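PDB 2OXB: beta-fructofuranosidase, insoluble isoenzyme CWINV1, which hydrolyses sucrose and 1-kestose, and less readily neokestose and levan, as an invertase of glycosyl hydrolase family 32. Local coordinates for residues G292-S297 and S309-I314; L32-N37 and A49-T54; N345-V350 and V523-A528. The protein carries 1 engineered substitution. All coordinates share one frame; numbering follows the deposited sequence.

Overall arrangement
Contacts 1 and 2 both belong to the N-terminal catalytic module, with centres about 14 Å apart and nearest atoms about 5 Å apart. They reach the bound sugar by different residues. In contact 2, Gln35 hydrogen-bonds the fructose. In contact 1, the side chain of Trp293 lies about 5 Å from the same fructose and about 4 Å from that of the active-site residue Asp19. Contact 1 also carries a glycan, on Asn295, and its side chains touch strands of the C-terminal module. Contact 3 lies in that second module, away from the annotated sites. Its centre is about 31 Å from that of contact 1 and about 39 Å from that of contact 2.

Contact 1: G292-S297 and S309-I314; sequences GWTNES and SGIQTI. With NAG (2-acetamido-2-deoxy-beta-D-glucopyranose), chain C.
Ser309 lies beside Glu296, with OG 3.6 Å from Glu296 CB. The OE1 of this carboxylate faces the N-H of Gly310, but its modelled place is doubtful. Its OE2 forms salt bridges with Lys306 and Arg498. Asn295 ND2, next to Glu296, is joined covalently to C1 of the N-acetylglucosamine. Gly310 has backbone angles that call for glycine. Its CA meets the edge of the Trp293 indole in the ring plane, 3.9 Å from Trp293 NE1. Ile311 follows, its side chain touching Val483 and Arg498. Gln312 starts away from the other segment, but the chain bends at chi2 (76°), which brings its CD to 3.9 Å from Gly292 O. Thr313 makes the firm polar link. Gly292 O accepts its backbone N at 2.9 Å, nearly along the C=O axis, and its OG1 at 2.7 Å, from a donor tilted 28° out of the carbonyl plane. Thr313 CG2 packs against Thr294, whose OG1 is bonded to Lys273 O. An alanine in place of Thr313 would probably cost Gly292 O its hydroxyl bond and open a gap beside Thr294. Helix 300-306 lies between the two segments in sequence. Trp293 and Gln312 touch strand 15-26, and Thr294, Ile311 and Thr313 touch strands 493-498 and 483-488 of the C-terminal module.

Contact 2: L32-N37 and A49-T54; sequences LFYQWN and AHSTST. With FRU (beta-D-fructofuranose), chain B.
Phe33 and His50 lie side by side and point the same way, their rings in an offset stack with centroids 4.0 Å apart and planes at 21°. His50 CG is anti to its backbone N (chi1 -161°), which brings that CG to 3.6 Å from Phe33 CD1. The imidazole is also held at its edge. Its ND1 gives a hydrogen bond of 3.1 Å to Leu32 O, nearly straight at 165°. The oxygen lies in the ring plane, but the donor stands well above the carbonyl plane of Leu32. Stack and bond together should fix the rotation of the imidazole. Trp121 meets the Phe33 ring nearly at a right angle, and His31 and His62 meet the ring of His50.

Ala49 packs against two aromatic residues. Tyr34 CG lies between its backbone N and carbonyl carbon, which puts it 4.2 Å from Ala49 O. Ala49 CB lies over one face of the Tyr34 ring, toward the rim, in a CH-pi contact 3.7 Å from the centroid. The same CB is 3.7 Å from Trp36 CB. Between the backbones, Leu32 N donates to Ser51 O at 3.2 Å, and the return bond from Ser51 N to Leu32 O is weak.

The CB of Gln35 leaves the backbone in a direction away from segment 49-54. Its OE1 accepts a hydrogen bond from O6 of the fructose at 2.8 Å, and its NE2 is bonded to Cys77 O and Asn21 OD1. Strands 29-36 and 47-53 form an antiparallel beta hairpin, two inner strands of a blade of the five-bladed beta-propeller of this family, with Gln35 at its substrate pocket.

Contact 3: N345-V350 and V523-A528; sequences NLRNKV and VLNLNA
Val523 is paired with two residues, Asn348 and Lys349, in a G1 beta bulge where edge strand 344-351 of the C-terminal beta-sandwich meets strand 521-530. Lys349 and Val523 are an antiparallel hydrogen-bonded pair. Lys349 N gives to Val523 O at 3.2 Å, on a lone pair, and Val523 N gives back to Lys349 O at 3.0 Å. Asn348 has a positive phi (47°), as the first position of a G1 bulge does.

Further along, Asn525 reaches across to the other strand. Its CB leaves in a direction away from segment 345-350. Its CG is anti to the backbone N (chi1 -169°) and carries the amide back over. At the tip, ND2 donates to Asn345 OD1 at 3.3 Å and, weakly, to Leu346 O at 3.4 Å. It also lies 4.2 Å from Arg347 CB. The other tip atom, OD1, lies oblique to the Arg347 guanidinium. On the other face, Leu346 and Leu526 lie side by side and also touch strands 355-359 and 367-374 respectively. Asn345 OD1 takes a second, weak bond from Asn527 ND2. That ND2 also donates to Leu526 O at 2.7 Å, and this oxygen lies in the Asn527 amide plane.

Contact 1: G292-S297 and S309-I314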
loop_
_atom_site.group_PDB
_atom_site.type_symbol
_atom_site.label_atom_id
_atom_site.label_comp_id
_atom_site.label_asym_id
_atom_site.label_seq_id
_atom_site.Cartn_x
_atom_site.Cartn_y
_atom_site.Cartn_z
ATOM N N GLY A 292 3.839 -0.547 1.196
ATOM C CA GLY A 292 3.143 -1.519 0.366
ATOM C C GLY A 292 4.066 -2.060 -0.712
ATOM O O GLY A 292 4.810 -1.297 -1.332
ATOM N N TRP A 293 4.003 -3.371 -0.947
ATOM C CA TRP A 293 4.859 -4.026 -1.924
ATOM C C TRP A 293 4.531 -3.839 -3.419
ATOM O O TRP A 293 5.347 -3.280 -4.151
ATOM C CB TRP A 293 5.000 -5.517 -1.562
ATOM C CG TRP A 293 5.514 -6.396 -2.677
ATOM C CD1 TRP A 293 6.557 -6.136 -3.523
ATOM C CD2 TRP A 293 4.974 -7.665 -3.084
ATOM N NE1 TRP A 293 6.692 -7.158 -4.436
ATOM C CE2 TRP A 293 5.737 -8.110 -4.187
ATOM C CE3 TRP A 293 3.916 -8.467 -2.622
ATOM C CZ2 TRP A 293 5.481 -9.322 -4.839
ATOM C CZ3 TRP A 293 3.658 -9.674 -3.269
ATOM C CH2 TRP A 293 4.443 -10.090 -4.371
ATOM N N THR A 294 3.377 -4.276 -3.905
ATOM C CA THR A 294 3.088 -4.094 -5.342
ATOM C C THR A 294 3.850 -5.033 -6.281
ATOM O O THR A 294 5.020 -4.819 -6.615
ATOM C CB THR A 294 3.367 -2.640 -5.827
ATOM O OG1 THR A 294 2.354 -1.765 -5.327
ATOM C CG2 THR A 294 3.355 -2.564 -7.355
ATOM N N ASN A 295 3.126 -6.055 -6.716
ATOM C CA ASN A 295 3.582 -7.082 -7.629
ATOM C C ASN A 295 4.320 -6.492 -8.804
ATOM O O ASN A 295 4.554 -5.295 -8.898
ATOM C CB ASN A 295 2.369 -7.812 -8.202
ATOM C CG ASN A 295 2.368 -9.282 -7.912
ATOM O OD1 ASN A 295 3.421 -9.898 -7.746
ATOM N ND2 ASN A 295 1.169 -9.859 -7.882
ATOM N N GLU A 296 4.622 -7.379 -9.736
ATOM C CA GLU A 296 5.295 -7.041 -10.969
ATOM C C GLU A 296 4.304 -7.438 -12.071
ATOM O O GLU A 296 4.065 -8.627 -12.261
ATOM C CB GLU A 296 6.547 -7.889 -11.092
ATOM C CG GLU A 296 7.529 -7.392 -12.109
ATOM C CD GLU A 296 8.386 -6.275 -11.560
ATOM O OE1 GLU A 296 9.012 -6.512 -10.510
ATOM O OE2 GLU A 296 8.429 -5.183 -12.173
ATOM N N SER A 297 3.728 -6.465 -12.782
ATOM C CA SER A 297 2.751 -6.749 -13.845
ATOM C C SER A 297 3.336 -7.345 -15.129
ATOM O O SER A 297 2.611 -7.574 -16.096
ATOM C CB SER A 297 1.963 -5.479 -14.212
ATOM O OG SER A 297 0.969 -5.159 -13.249
ATOM N N SER A 309 12.556 -8.221 -9.882
ATOM C CA SER A 309 11.111 -8.300 -9.690
ATOM C C SER A 309 10.742 -7.758 -8.319
ATOM O O SER A 309 11.245 -8.221 -7.298
ATOM C CB SER A 309 10.610 -9.747 -9.836
ATOM O OG SER A 309 9.211 -9.834 -9.651
ATOM N N GLY A 310 9.886 -6.746 -8.304
ATOM C CA GLY A 310 9.445 -6.172 -7.047
ATOM C C GLY A 310 9.971 -4.796 -6.700
ATOM O O GLY A 310 11.176 -4.565 -6.610
ATOM N N ILE A 311 9.041 -3.866 -6.519
ATOM C CA ILE A 311 9.383 -2.504 -6.139
ATOM C C ILE A 311 8.618 -2.228 -4.849
ATOM O O ILE A 311 7.724 -2.988 -4.476
ATOM C CB ILE A 311 8.947 -1.460 -7.194
ATOM C CG1 ILE A 311 7.429 -1.306 -7.183
ATOM C CG2 ILE A 311 9.452 -1.862 -8.551
ATOM C CD1 ILE A 311 6.913 -0.232 -8.078
ATOM N N GLN A 312 8.968 -1.145 -4.166
ATOM C CA GLN A 312 8.284 -0.785 -2.935
ATOM C C GLN A 312 7.617 0.553 -3.198
ATOM O O GLN A 312 8.267 1.501 -3.637
ATOM C CB GLN A 312 9.287 -0.652 -1.793
ATOM C CG GLN A 312 8.671 -0.821 -0.427
ATOM C CD GLN A 312 8.376 -2.285 -0.089
ATOM O OE1 GLN A 312 7.641 -2.581 0.859
ATOM N NE2 GLN A 312 8.967 -3.207 -0.853
ATOM N N THR A 313 6.314 0.625 -2.962
ATOM C CA THR A 313 5.603 1.867 -3.170
ATOM C C THR A 313 6.071 2.918 -2.168
ATOM O O THR A 313 6.496 2.593 -1.052
ATOM C CB THR A 313 4.107 1.674 -2.987
ATOM O OG1 THR A 313 3.857 1.161 -1.673
ATOM C CG2 THR A 313 3.580 0.719 -4.021
ATOM N N ILE A 314 5.975 4.180 -2.569
ATOM C CA ILE A 314 6.386 5.267 -1.703
ATOM C C ILE A 314 5.647 5.195 -0.382
ATOM O O ILE A 314 4.426 5.032 -0.343
ATOM C CB ILE A 314 6.110 6.651 -2.332
ATOM C CG1 ILE A 314 6.588 7.740 -1.377
ATOM C CG2 ILE A 314 4.614 6.818 -2.593
ATOM C CD1 ILE A 314 6.123 9.113 -1.759
HETATM C C1 NAG C . 0.767 -10.717 -8.978
HETATM C C2 NAG C . -0.657 -10.370 -9.441
HETATM C C3 NAG C . -1.010 -11.017 -10.796
HETATM C C4 NAG C . 0.119 -10.929 -11.827
HETATM C C5 NAG C . 1.389 -11.431 -11.147
HETATM C C6 NAG C . 2.640 -11.537 -12.010
HETATM C C7 NAG C . -2.358 -11.899 -8.661
HETATM C C8 NAG C . -1.839 -13.244 -8.161
HETATM N N2 NAG C . -1.610 -10.819 -8.443
HETATM O O3 NAG C . -2.187 -10.423 -11.324
HETATM O O4 NAG C . -0.202 -11.749 -12.938
HETATM O O5 NAG C . 1.700 -10.574 -10.045
HETATM O O6 NAG C . 3.697 -12.157 -11.286
HETATM O O7 NAG C . -3.437 -11.850 -9.249
#

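Contact 2: L32-N37 and A49-T54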
loop_
_atom_site.group_PDB
_atom_site.type_symbol
_atom_site.label_atom_id
_atom_site.label_comp_id
_atom_site.label_asym_id
_atom_site.label_seq_id
_atom_site.Cartn_x
_atom_site.Cartn_y
_atom_site.Cartn_z
ATOM N N LEU A 32 14.271 -0.504 7.126
ATOM C CA LEU A 32 13.423 -1.257 6.215
ATOM C C LEU A 32 14.123 -2.561 5.912
ATOM O O LEU A 32 15.290 -2.590 5.499
ATOM C CB LEU A 32 13.178 -0.542 4.878
ATOM C CG LEU A 32 12.476 -1.435 3.818
ATOM C CD1 LEU A 32 11.017 -1.605 4.156
ATOM C CD2 LEU A 32 12.580 -0.823 2.429
ATOM N N PHE A 33 13.405 -3.644 6.146
ATOM C CA PHE A 33 13.925 -4.957 5.847
ATOM C C PHE A 33 12.939 -5.392 4.778
ATOM O O PHE A 33 12.154 -4.569 4.305
ATOM C CB PHE A 33 13.858 -5.859 7.086
ATOM C CG PHE A 33 14.586 -5.308 8.290
ATOM C CD1 PHE A 33 15.960 -5.422 8.410
ATOM C CD2 PHE A 33 13.886 -4.677 9.314
ATOM C CE1 PHE A 33 16.621 -4.918 9.533
ATOM C CE2 PHE A 33 14.548 -4.171 10.436
ATOM C CZ PHE A 33 15.912 -4.296 10.540
ATOM N N TYR A 34 12.984 -6.658 4.381
ATOM C CA TYR A 34 12.069 -7.169 3.373
ATOM C C TYR A 34 12.466 -8.532 2.850
ATOM O O TYR A 34 13.597 -8.986 3.026
ATOM C CB TYR A 34 11.939 -6.200 2.190
ATOM C CG TYR A 34 13.240 -5.843 1.521
ATOM C CD1 TYR A 34 14.090 -4.873 2.053
ATOM C CD2 TYR A 34 13.614 -6.458 0.338
ATOM C CE1 TYR A 34 15.276 -4.526 1.409
ATOM C CE2 TYR A 34 14.794 -6.119 -0.310
ATOM C CZ TYR A 34 15.615 -5.161 0.223
ATOM O OH TYR A 34 16.775 -4.868 -0.450
ATOM N N GLN A 35 11.500 -9.178 2.211
ATOM C CA GLN A 35 11.696 -10.487 1.634
ATOM C C GLN A 35 12.490 -10.292 0.331
ATOM O O GLN A 35 12.016 -9.631 -0.601
ATOM C CB GLN A 35 10.327 -11.120 1.366
ATOM C CG GLN A 35 9.418 -11.200 2.590
ATOM C CD GLN A 35 9.602 -12.469 3.398
ATOM O OE1 GLN A 35 9.137 -13.535 3.012
ATOM N NE2 GLN A 35 10.286 -12.361 4.524
ATOM N N TRP A 36 13.695 -10.865 0.273
ATOM C CA TRP A 36 14.568 -10.732 -0.904
ATOM C C TRP A 36 15.305 -12.026 -1.290
ATOM O O TRP A 36 15.773 -12.777 -0.432
ATOM C CB TRP A 36 15.577 -9.589 -0.650
ATOM C CG TRP A 36 16.681 -9.432 -1.665
ATOM C CD1 TRP A 36 16.571 -8.962 -2.945
ATOM C CD2 TRP A 36 18.059 -9.781 -1.485
ATOM N NE1 TRP A 36 17.798 -9.004 -3.575
ATOM C CE2 TRP A 36 18.727 -9.502 -2.701
ATOM C CE3 TRP A 36 18.797 -10.306 -0.413
ATOM C CZ2 TRP A 36 20.094 -9.729 -2.874
ATOM C CZ3 TRP A 36 20.159 -10.535 -0.584
ATOM C CH2 TRP A 36 20.792 -10.245 -1.807
ATOM N N ASN A 37 15.386 -12.288 -2.590
ATOM C CA ASN A 37 16.084 -13.470 -3.079
ATOM C C ASN A 37 17.439 -13.092 -3.637
ATOM O O ASN A 37 17.550 -12.464 -4.697
ATOM C CB ASN A 37 15.297 -14.183 -4.171
ATOM C CG ASN A 37 16.130 -15.246 -4.866
ATOM O OD1 ASN A 37 17.115 -15.734 -4.309
ATOM N ND2 ASN A 37 15.737 -15.615 -6.080
ATOM N N ALA A 49 16.631 -8.717 3.698
ATOM C CA ALA A 49 17.592 -7.737 3.208
ATOM C C ALA A 49 17.349 -6.468 4.002
ATOM O O ALA A 49 16.220 -6.204 4.430
ATOM C CB ALA A 49 17.389 -7.478 1.740
ATOM N N HIS A 50 18.410 -5.685 4.193
ATOM C CA HIS A 50 18.332 -4.454 4.976
ATOM C C HIS A 50 18.719 -3.200 4.209
ATOM O O HIS A 50 19.408 -3.265 3.197
ATOM C CB HIS A 50 19.228 -4.577 6.211
ATOM C CG HIS A 50 18.902 -3.612 7.304
ATOM N ND1 HIS A 50 17.729 -2.886 7.335
ATOM C CD2 HIS A 50 19.564 -3.301 8.444
ATOM C CE1 HIS A 50 17.682 -2.175 8.447
ATOM N NE2 HIS A 50 18.784 -2.410 9.138
ATOM N N SER A 51 18.254 -2.063 4.716
ATOM C CA SER A 51 18.523 -0.742 4.156
ATOM C C SER A 51 18.090 0.244 5.248
ATOM O O SER A 51 17.315 -0.122 6.129
ATOM C CB SER A 51 17.708 -0.515 2.875
ATOM O OG SER A 51 18.108 -1.405 1.838
ATOM N N THR A 52 18.600 1.475 5.207
ATOM C CA THR A 52 18.266 2.516 6.196
ATOM C C THR A 52 17.968 3.864 5.514
ATOM O O THR A 52 18.238 4.034 4.323
ATOM C CB THR A 52 19.429 2.737 7.195
ATOM O OG1 THR A 52 20.636 3.012 6.475
ATOM C CG2 THR A 52 19.640 1.502 8.062
ATOM N N SER A 53 17.420 4.821 6.260
ATOM C CA SER A 53 17.125 6.130 5.676
ATOM C C SER A 53 16.957 7.240 6.708
ATOM O O SER A 53 16.822 6.982 7.912
ATOM C CB SER A 53 15.866 6.048 4.817
ATOM O OG SER A 53 15.659 7.252 4.117
ATOM N N THR A 54 16.980 8.481 6.224
ATOM C CA THR A 54 16.811 9.649 7.084
ATOM C C THR A 54 15.635 10.502 6.570
ATOM O O THR A 54 15.179 11.435 7.241
ATOM C CB THR A 54 18.112 10.535 7.135
ATOM O OG1 THR A 54 18.109 11.496 6.066
ATOM C CG2 THR A 54 19.362 9.663 7.016
HETATM C C1 FRU B . 2.810 -12.491 1.101
HETATM C C2 FRU B . 3.451 -13.800 1.581
HETATM C C3 FRU B . 3.439 -13.895 3.119
HETATM C C4 FRU B . 4.684 -14.672 3.437
HETATM C C5 FRU B . 5.609 -14.241 2.299
HETATM C C6 FRU B . 6.431 -15.371 1.713
HETATM O O1 FRU B . 1.429 -12.446 1.410
HETATM O O2 FRU B . 2.950 -15.071 1.027
HETATM O O3 FRU B . 2.290 -14.557 3.640
HETATM O O4 FRU B . 5.225 -14.317 4.714
HETATM O O5 FRU B . 4.808 -13.722 1.247
HETATM O O6 FRU B . 7.410 -15.747 2.666
#

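Contact 3: N345-V350 and V523-A528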
loop_
_atom_site.group_PDB
_atom_site.type_symbol
_atom_site.label_atom_id
_atom_site.label_comp_id
_atom_site.label_asym_id
_atom_site.label_seq_id
_atom_site.Cartn_x
_atom_site.Cartn_y
_atom_site.Cartn_z
ATOM N N ASN A 345 3.629 24.606 -15.212
ATOM C CA ASN A 345 2.317 25.059 -14.788
ATOM C C ASN A 345 1.355 25.232 -15.941
ATOM O O ASN A 345 1.755 25.409 -17.092
ATOM C CB ASN A 345 2.415 26.388 -14.062
ATOM C CG ASN A 345 1.062 26.957 -13.725
ATOM O OD1 ASN A 345 0.488 26.662 -12.674
ATOM N ND2 ASN A 345 0.526 27.763 -14.632
ATOM N N LEU A 346 0.075 25.201 -15.602
ATOM C CA LEU A 346 -0.998 25.358 -16.563
ATOM C C LEU A 346 -2.238 25.695 -15.760
ATOM O O LEU A 346 -2.715 24.888 -14.957
ATOM C CB LEU A 346 -1.206 24.061 -17.348
ATOM C CG LEU A 346 -0.096 23.669 -18.325
ATOM C CD1 LEU A 346 -0.121 22.180 -18.548
ATOM C CD2 LEU A 346 -0.258 24.425 -19.626
ATOM N N ARG A 347 -2.749 26.902 -15.951
ATOM C CA ARG A 347 -3.935 27.292 -15.220
ATOM C C ARG A 347 -5.036 27.816 -16.117
ATOM O O ARG A 347 -4.779 28.342 -17.199
ATOM C CB ARG A 347 -3.583 28.331 -14.168
ATOM C CG ARG A 347 -2.758 29.483 -14.666
ATOM C CD ARG A 347 -2.608 30.460 -13.533
ATOM N NE ARG A 347 -2.088 29.780 -12.352
ATOM C CZ ARG A 347 -2.072 30.309 -11.135
ATOM N NH1 ARG A 347 -2.554 31.531 -10.929
ATOM N NH2 ARG A 347 -1.558 29.619 -10.128
ATOM N N ASN A 348 -6.268 27.644 -15.668
ATOM C CA ASN A 348 -7.416 28.103 -16.423
ATOM C C ASN A 348 -7.383 27.741 -17.905
ATOM O O ASN A 348 -7.334 28.631 -18.758
ATOM C CB ASN A 348 -7.549 29.612 -16.259
ATOM C CG ASN A 348 -7.641 30.019 -14.813
ATOM O OD1 ASN A 348 -6.868 30.849 -14.339
ATOM N ND2 ASN A 348 -8.585 29.427 -14.093
ATOM N N LYS A 349 -7.400 26.439 -18.206
ATOM C CA LYS A 349 -7.402 25.946 -19.595
ATOM C C LYS A 349 -8.624 25.064 -19.829
ATOM O O LYS A 349 -8.892 24.126 -19.081
ATOM C CB LYS A 349 -6.139 25.131 -19.938
ATOM C CG LYS A 349 -4.849 25.932 -20.218
ATOM C CD LYS A 349 -4.903 26.796 -21.489
ATOM C CE LYS A 349 -5.009 26.001 -22.788
ATOM N NZ LYS A 349 -6.381 25.506 -23.052
ATOM N N VAL A 350 -9.359 25.372 -20.886
ATOM C CA VAL A 350 -10.558 24.632 -21.215
ATOM C C VAL A 350 -10.250 23.304 -21.889
ATOM O O VAL A 350 -9.263 23.166 -22.616
ATOM C CB VAL A 350 -11.434 25.472 -22.113
ATOM C CG1 VAL A 350 -11.962 26.646 -21.323
ATOM C CG2 VAL A 350 -10.611 25.977 -23.298
ATOM N N VAL A 523 -9.731 23.122 -16.387
ATOM C CA VAL A 523 -8.526 22.851 -15.607
ATOM C C VAL A 523 -8.270 24.100 -14.772
ATOM O O VAL A 523 -7.768 25.098 -15.269
ATOM C CB VAL A 523 -7.303 22.572 -16.532
ATOM C CG1 VAL A 523 -6.110 22.100 -15.706
ATOM C CG2 VAL A 523 -7.670 21.504 -17.559
ATOM N N LEU A 524 -8.642 24.045 -13.503
ATOM C CA LEU A 524 -8.463 25.179 -12.617
ATOM C C LEU A 524 -6.982 25.439 -12.392
ATOM O O LEU A 524 -6.558 26.572 -12.173
ATOM C CB LEU A 524 -9.132 24.893 -11.282
ATOM C CG LEU A 524 -9.260 26.080 -10.340
ATOM C CD1 LEU A 524 -10.349 27.013 -10.836
ATOM C CD2 LEU A 524 -9.581 25.567 -8.951
ATOM N N ASN A 525 -6.202 24.368 -12.459
ATOM C CA ASN A 525 -4.768 24.432 -12.241
ATOM C C ASN A 525 -4.164 23.050 -12.495
ATOM O O ASN A 525 -4.873 22.042 -12.481
ATOM C CB ASN A 525 -4.500 24.857 -10.798
ATOM C CG ASN A 525 -3.060 25.206 -10.556
ATOM O OD1 ASN A 525 -2.659 25.468 -9.425
ATOM N ND2 ASN A 525 -2.268 25.224 -11.621
ATOM N N LEU A 526 -2.855 23.008 -12.732
ATOM C CA LEU A 526 -2.147 21.742 -12.970
ATOM C C LEU A 526 -0.637 21.963 -12.898
ATOM O O LEU A 526 -0.080 22.782 -13.630
ATOM C CB LEU A 526 -2.536 21.137 -14.339
ATOM C CG LEU A 526 -1.663 20.066 -15.020
ATOM C CD1 LEU A 526 -1.355 18.933 -14.065
ATOM C CD2 LEU A 526 -2.377 19.532 -16.256
ATOM N N ASN A 527 0.014 21.237 -11.997
ATOM C CA ASN A 527 1.451 21.349 -11.830
ATOM C C ASN A 527 2.150 20.003 -12.007
ATOM O O ASN A 527 1.845 19.014 -11.337
ATOM C CB ASN A 527 1.804 21.946 -10.454
ATOM C CG ASN A 527 1.392 23.408 -10.313
ATOM O OD1 ASN A 527 1.840 24.106 -9.403
ATOM N ND2 ASN A 527 0.533 23.873 -11.209
ATOM N N ALA A 528 3.086 19.988 -12.942
ATOM C CA ALA A 528 3.875 18.811 -13.241
ATOM C C ALA A 528 5.310 19.152 -12.841
ATOM O O ALA A 528 5.877 20.149 -13.304
ATOM C CB ALA A 528 3.801 18.507 -14.730
#